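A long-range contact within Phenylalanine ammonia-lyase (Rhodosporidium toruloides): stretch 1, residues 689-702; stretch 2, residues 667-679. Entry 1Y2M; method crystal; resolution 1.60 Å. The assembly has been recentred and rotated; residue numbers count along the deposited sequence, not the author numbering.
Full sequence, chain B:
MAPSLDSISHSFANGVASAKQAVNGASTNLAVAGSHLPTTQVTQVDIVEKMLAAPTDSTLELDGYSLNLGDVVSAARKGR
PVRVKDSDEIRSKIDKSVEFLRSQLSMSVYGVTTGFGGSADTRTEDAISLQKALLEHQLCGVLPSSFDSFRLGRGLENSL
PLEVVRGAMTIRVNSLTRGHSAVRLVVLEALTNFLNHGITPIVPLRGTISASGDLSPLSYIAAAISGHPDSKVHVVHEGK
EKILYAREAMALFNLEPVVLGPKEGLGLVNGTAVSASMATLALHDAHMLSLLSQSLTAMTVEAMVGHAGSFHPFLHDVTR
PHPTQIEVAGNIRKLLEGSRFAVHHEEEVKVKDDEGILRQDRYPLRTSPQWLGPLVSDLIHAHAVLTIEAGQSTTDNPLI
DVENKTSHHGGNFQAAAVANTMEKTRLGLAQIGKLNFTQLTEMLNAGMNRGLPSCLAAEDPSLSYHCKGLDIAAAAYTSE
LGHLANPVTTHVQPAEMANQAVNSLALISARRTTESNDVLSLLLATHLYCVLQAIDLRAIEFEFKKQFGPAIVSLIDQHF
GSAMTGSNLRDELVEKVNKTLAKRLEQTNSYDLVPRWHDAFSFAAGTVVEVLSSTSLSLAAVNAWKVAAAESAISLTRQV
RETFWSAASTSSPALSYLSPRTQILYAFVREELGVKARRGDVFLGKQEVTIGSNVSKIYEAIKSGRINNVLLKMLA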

# COMPACT_ATOMS: atom_id res chain seq x y z
N VAL B 689 -35.13 17.32 11.22
CA VAL B 689 -33.89 16.76 11.76
C VAL B 689 -33.21 15.98 10.66
O VAL B 689 -33.88 15.27 9.90
CB VAL B 689 -34.22 15.86 12.99
CG1 VAL B 689 -33.06 15.00 13.34
CG2 VAL B 689 -34.60 16.76 14.18
N THR B 690 -31.90 16.15 10.50
CA THR B 690 -31.22 15.78 9.29
C THR B 690 -31.08 14.30 9.11
O THR B 690 -31.10 13.49 10.05
CB THR B 690 -29.78 16.36 9.26
OG1 THR B 690 -29.06 15.85 10.40
CG2 THR B 690 -29.81 17.90 9.26
N ILE B 691 -30.84 13.95 7.86
CA ILE B 691 -30.50 12.57 7.51
C ILE B 691 -29.32 12.07 8.35
O ILE B 691 -29.36 10.92 8.90
CB ILE B 691 -30.16 12.53 6.02
CG1 ILE B 691 -31.44 12.83 5.23
CG2 ILE B 691 -29.53 11.15 5.60
CD1 ILE B 691 -31.15 13.24 3.80
N GLY B 692 -28.30 12.91 8.49
CA GLY B 692 -27.11 12.54 9.28
C GLY B 692 -27.42 12.22 10.72
O GLY B 692 -26.87 11.27 11.28
N SER B 693 -28.31 13.02 11.33
CA SER B 693 -28.73 12.80 12.71
C SER B 693 -29.36 11.43 12.86
O SER B 693 -29.13 10.74 13.84
CB SER B 693 -29.68 13.88 13.19
OG SER B 693 -29.00 15.12 13.37
N ASN B 694 -30.12 11.01 11.84
CA ASN B 694 -30.76 9.68 11.86
C ASN B 694 -29.75 8.54 11.62
O ASN B 694 -29.76 7.52 12.34
CB ASN B 694 -31.97 9.64 10.90
CG ASN B 694 -33.07 10.58 11.37
OD1 ASN B 694 -33.56 11.46 10.66
ND2 ASN B 694 -33.45 10.42 12.62
N VAL B 695 -28.91 8.68 10.60
CA VAL B 695 -27.85 7.69 10.38
C VAL B 695 -26.99 7.54 11.66
O VAL B 695 -26.60 6.41 12.07
CB VAL B 695 -26.98 8.04 9.15
CG1 VAL B 695 -25.83 7.04 8.99
CG2 VAL B 695 -27.84 8.08 7.90
N SER B 696 -26.69 8.66 12.31
CA SER B 696 -25.93 8.63 13.56
C SER B 696 -26.52 7.71 14.61
O SER B 696 -25.78 7.03 15.33
CB SER B 696 -25.72 10.04 14.08
OG SER B 696 -24.99 10.81 13.12
N LYS B 697 -27.84 7.71 14.75
CA LYS B 697 -28.49 6.84 15.71
C LYS B 697 -28.27 5.38 15.37
O LYS B 697 -28.10 4.56 16.29
CB LYS B 697 -29.98 7.15 15.75
CG LYS B 697 -30.25 8.45 16.45
CD LYS B 697 -31.70 8.80 16.55
CE LYS B 697 -31.86 10.05 17.47
NZ LYS B 697 -31.03 9.97 18.71
N ILE B 698 -28.23 5.03 14.08
CA ILE B 698 -27.96 3.65 13.66
C ILE B 698 -26.51 3.29 13.99
O ILE B 698 -26.21 2.23 14.57
CB ILE B 698 -28.30 3.44 12.19
CG1 ILE B 698 -29.78 3.81 11.93
CG2 ILE B 698 -28.02 2.01 11.79
CD1 ILE B 698 -30.27 3.64 10.52
N TYR B 699 -25.61 4.14 13.53
CA TYR B 699 -24.15 4.01 13.85
C TYR B 699 -23.94 3.80 15.36
O TYR B 699 -23.20 2.94 15.76
CB TYR B 699 -23.41 5.24 13.37
CG TYR B 699 -21.97 5.39 13.84
CD1 TYR B 699 -20.90 4.75 13.22
CD2 TYR B 699 -21.69 6.22 14.92
CE1 TYR B 699 -19.59 4.96 13.65
CE2 TYR B 699 -20.39 6.39 15.35
CZ TYR B 699 -19.35 5.76 14.74
OH TYR B 699 -18.08 6.02 15.22
N GLU B 700 -24.60 4.61 16.19
CA GLU B 700 -24.39 4.50 17.64
C GLU B 700 -24.84 3.15 18.17
O GLU B 700 -24.18 2.57 19.04
CB GLU B 700 -25.05 5.66 18.36
CG GLU B 700 -24.31 6.98 18.10
CD GLU B 700 -24.93 8.23 18.72
OE1 GLU B 700 -26.13 8.22 19.04
OE2 GLU B 700 -24.20 9.24 18.91
N ALA B 701 -25.94 2.63 17.62
CA ALA B 701 -26.42 1.29 17.95
C ALA B 701 -25.51 0.16 17.49
O ALA B 701 -25.48 -0.91 18.11
CB ALA B 701 -27.84 1.10 17.41
N ILE B 702 -24.76 0.38 16.42
CA ILE B 702 -23.74 -0.56 15.98
C ILE B 702 -22.56 -0.49 16.97
O ILE B 702 -22.13 -1.48 17.53
CB ILE B 702 -23.29 -0.30 14.52
CG1 ILE B 702 -24.47 -0.58 13.57
CG2 ILE B 702 -22.11 -1.18 14.17
CD1 ILE B 702 -24.24 -0.07 12.17
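Stretch 2 (667-679) AFVREELGVKARR

The strongest tie between the two stretches is a hydrogen bond from a long side chain to a bare backbone oxygen. Arg678 reaches across with its first three chi angles all t, and its NH1 donates to Val689 O at 2.9 Å with an angle of 164° at the hydrogen, close to straight. NH2 of Arg678 adds a weak second bond to the same Val689 O at 3.4 Å. The acceptor lies near the guanidinium plane, where the N-H groups point, while Ile691 covers one face, its CG1 3.7 Å from Arg678 NH1. The charged group is thus bonded along its edge and packed against carbon on its face. NE is bonded elsewhere in the structure and NH2 to a residue flanking one of the stretches, so this buried arginine is well satisfied.

Val689 lies two residues before the first helical residue, Ile691, and the helix runs through Ile702 and onward. Thr690 takes the N-cap position: its OG1, with chi1 at p, accepts from Ser693 N at 3.1 Å. The arginine therefore meets the chain where it turns into the helix, and the threonine secures that turn from within.

Stretch 2 approaches in two forms. It enters as the end of a helix, with a wider pi-type turn over 668-672, and Leu673 N bonds back to Phe668 O at 2.9 Å. Gly674 then leaves helical geometry with phi at 74°, a value that by itself favours glycine, and from Val675 to Arg678 the backbone is extended. Two bonds hold this bend together: Val675 N donates to Val669 O at 3.0 Å, and Arg670 NH1 donates to Val675 O at 2.8 Å.

The pairing order is reversed, and the extended segment from Val675 to Arg678 runs nearly opposite to the helix, while the helical part crosses it more steeply. Arg678 lies nearest Ile691, Val675 nearest Asn694, Leu673 nearest Lys697, and Val669 nearest Ile698, so stretch 2 moves toward the N-terminal end of the helix as its own numbering rises. The closest of these pairings is Val675 with Asn694, whose CA atoms are 5.8 Å apart. There Val675 points toward the helix and sets its CG2 3.6 Å from the backbone Asn694 O, with CG1 3.9 Å from Asn694 CB.

Farther along, the contact becomes apolar. Ile698 is its hub, touching three side chains of stretch 2: its CD1 is 3.7 Å from Val669 CG1, and its CG1 lies 4.1 Å from Val675 CG2 and 4.2 Å from Leu673 CD1. One turn on, the small Ala701 points toward stretch 2 and lets larger groups come close, its CB 3.8 Å from Leu673 CD1 and 4.2 Å from Phe668 CZ. Lys697 also starts toward stretch 2, with CD 3.8 Å from Leu673 O, but its end leads away, so the aliphatic part packs while the amine departs.

The rule to read is spacing. Ile691, Asn694, Ile698 and Ala701 recur every three or four residues and present one side of the helix, while Val695, Ser696 and Tyr699 point away. The whole contact buries 488 Å², summed over both sides.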

# COMPACT_ATOMS: atom_id res chain seq x y z
N ALA B 667 -38.02 -3.33 12.36
CA ALA B 667 -38.66 -2.87 13.60
C ALA B 667 -37.65 -2.27 14.55
O ALA B 667 -37.90 -1.27 15.17
CB ALA B 667 -39.43 -4.01 14.27
N PHE B 668 -36.47 -2.88 14.65
CA PHE B 668 -35.45 -2.34 15.56
C PHE B 668 -35.10 -0.91 15.22
O PHE B 668 -35.04 -0.04 16.08
CB PHE B 668 -34.19 -3.19 15.49
CG PHE B 668 -33.06 -2.67 16.33
CD1 PHE B 668 -33.16 -2.65 17.73
CD2 PHE B 668 -31.88 -2.20 15.72
CE1 PHE B 668 -32.10 -2.16 18.52
CE2 PHE B 668 -30.84 -1.73 16.49
CZ PHE B 668 -30.94 -1.72 17.90
N VAL B 669 -34.87 -0.65 13.93
CA VAL B 669 -34.43 0.68 13.53
C VAL B 669 -35.60 1.68 13.56
O VAL B 669 -35.49 2.80 14.09
CB VAL B 669 -33.76 0.65 12.16
CG1 VAL B 669 -33.42 2.05 11.75
CG2 VAL B 669 -32.50 -0.14 12.23
N ARG B 670 -36.73 1.29 13.00
CA ARG B 670 -37.85 2.18 12.85
C ARG B 670 -38.50 2.50 14.21
O ARG B 670 -38.95 3.63 14.44
CB ARG B 670 -38.87 1.54 11.88
CG ARG B 670 -38.50 1.64 10.40
CD ARG B 670 -39.01 2.96 9.82
NE ARG B 670 -38.75 3.06 8.37
CZ ARG B 670 -37.64 3.52 7.85
NH1 ARG B 670 -36.63 3.92 8.60
NH2 ARG B 670 -37.53 3.61 6.53
N GLU B 671 -38.60 1.50 15.08
CA GLU B 671 -39.27 1.65 16.36
C GLU B 671 -38.30 1.88 17.49
O GLU B 671 -38.37 2.92 18.15
CB GLU B 671 -40.13 0.45 16.67
CG GLU B 671 -41.17 0.15 15.63
CD GLU B 671 -41.92 1.35 15.10
OE1 GLU B 671 -42.29 2.26 15.87
OE2 GLU B 671 -42.19 1.37 13.88
N GLU B 672 -37.38 0.95 17.76
CA GLU B 672 -36.53 1.14 18.93
C GLU B 672 -35.57 2.30 18.79
O GLU B 672 -35.36 3.06 19.75
CB GLU B 672 -35.72 -0.10 19.28
CG GLU B 672 -36.55 -1.23 19.85
CD GLU B 672 -35.70 -2.39 20.38
OE1 GLU B 672 -34.92 -2.19 21.35
OE2 GLU B 672 -35.83 -3.51 19.85
N LEU B 673 -35.00 2.48 17.59
CA LEU B 673 -34.09 3.59 17.34
C LEU B 673 -34.81 4.87 16.92
O LEU B 673 -34.20 5.95 16.92
CB LEU B 673 -33.04 3.23 16.29
CG LEU B 673 -32.15 2.04 16.57
CD1 LEU B 673 -31.01 1.98 15.56
CD2 LEU B 673 -31.67 2.02 18.02
N GLY B 674 -36.07 4.77 16.54
CA GLY B 674 -36.85 5.94 16.18
C GLY B 674 -36.54 6.56 14.83
O GLY B 674 -36.93 7.71 14.60
N VAL B 675 -35.85 5.82 13.96
CA VAL B 675 -35.41 6.31 12.65
C VAL B 675 -36.49 6.00 11.63
O VAL B 675 -36.67 4.83 11.28
CB VAL B 675 -34.08 5.66 12.21
CG1 VAL B 675 -33.73 6.11 10.85
CG2 VAL B 675 -32.95 6.02 13.19
N LYS B 676 -37.18 7.04 11.16
CA LYS B 676 -38.39 6.94 10.35
C LYS B 676 -38.01 7.11 8.87
O LYS B 676 -37.00 7.72 8.50
CB LYS B 676 -39.42 8.00 10.75
CG LYS B 676 -39.88 7.93 12.22
CD LYS B 676 -40.28 6.48 12.69
CE LYS B 676 -40.90 6.30 14.10
NZ LYS B 676 -39.95 6.61 15.12
N ALA B 677 -38.88 6.61 8.01
CA ALA B 677 -38.85 7.02 6.60
C ALA B 677 -38.91 8.56 6.53
O ALA B 677 -39.48 9.21 7.41
CB ALA B 677 -40.00 6.43 5.88
N ARG B 678 -38.36 9.12 5.46
CA ARG B 678 -38.26 10.56 5.28
C ARG B 678 -39.04 11.01 4.08
O ARG B 678 -38.81 10.55 2.94
CB ARG B 678 -36.81 10.98 5.08
CG ARG B 678 -36.62 12.50 5.17
CD ARG B 678 -35.21 12.93 4.80
NE ARG B 678 -35.01 14.34 5.20
CZ ARG B 678 -34.64 14.75 6.41
NH1 ARG B 678 -34.32 13.89 7.37
NH2 ARG B 678 -34.57 16.04 6.65
N ARG B 679 -40.00 11.88 4.31
CA ARG B 679 -40.88 12.30 3.22
C ARG B 679 -40.34 13.40 2.36
O ARG B 679 -40.62 13.42 1.19
CB ARG B 679 -42.22 12.77 3.76
CG ARG B 679 -43.27 12.87 2.69
CD ARG B 679 -44.69 12.91 3.19
NE ARG B 679 -45.66 12.74 2.11
CZ ARG B 679 -46.98 12.83 2.24
NH1 ARG B 679 -47.56 13.05 3.44
NH2 ARG B 679 -47.75 12.64 1.17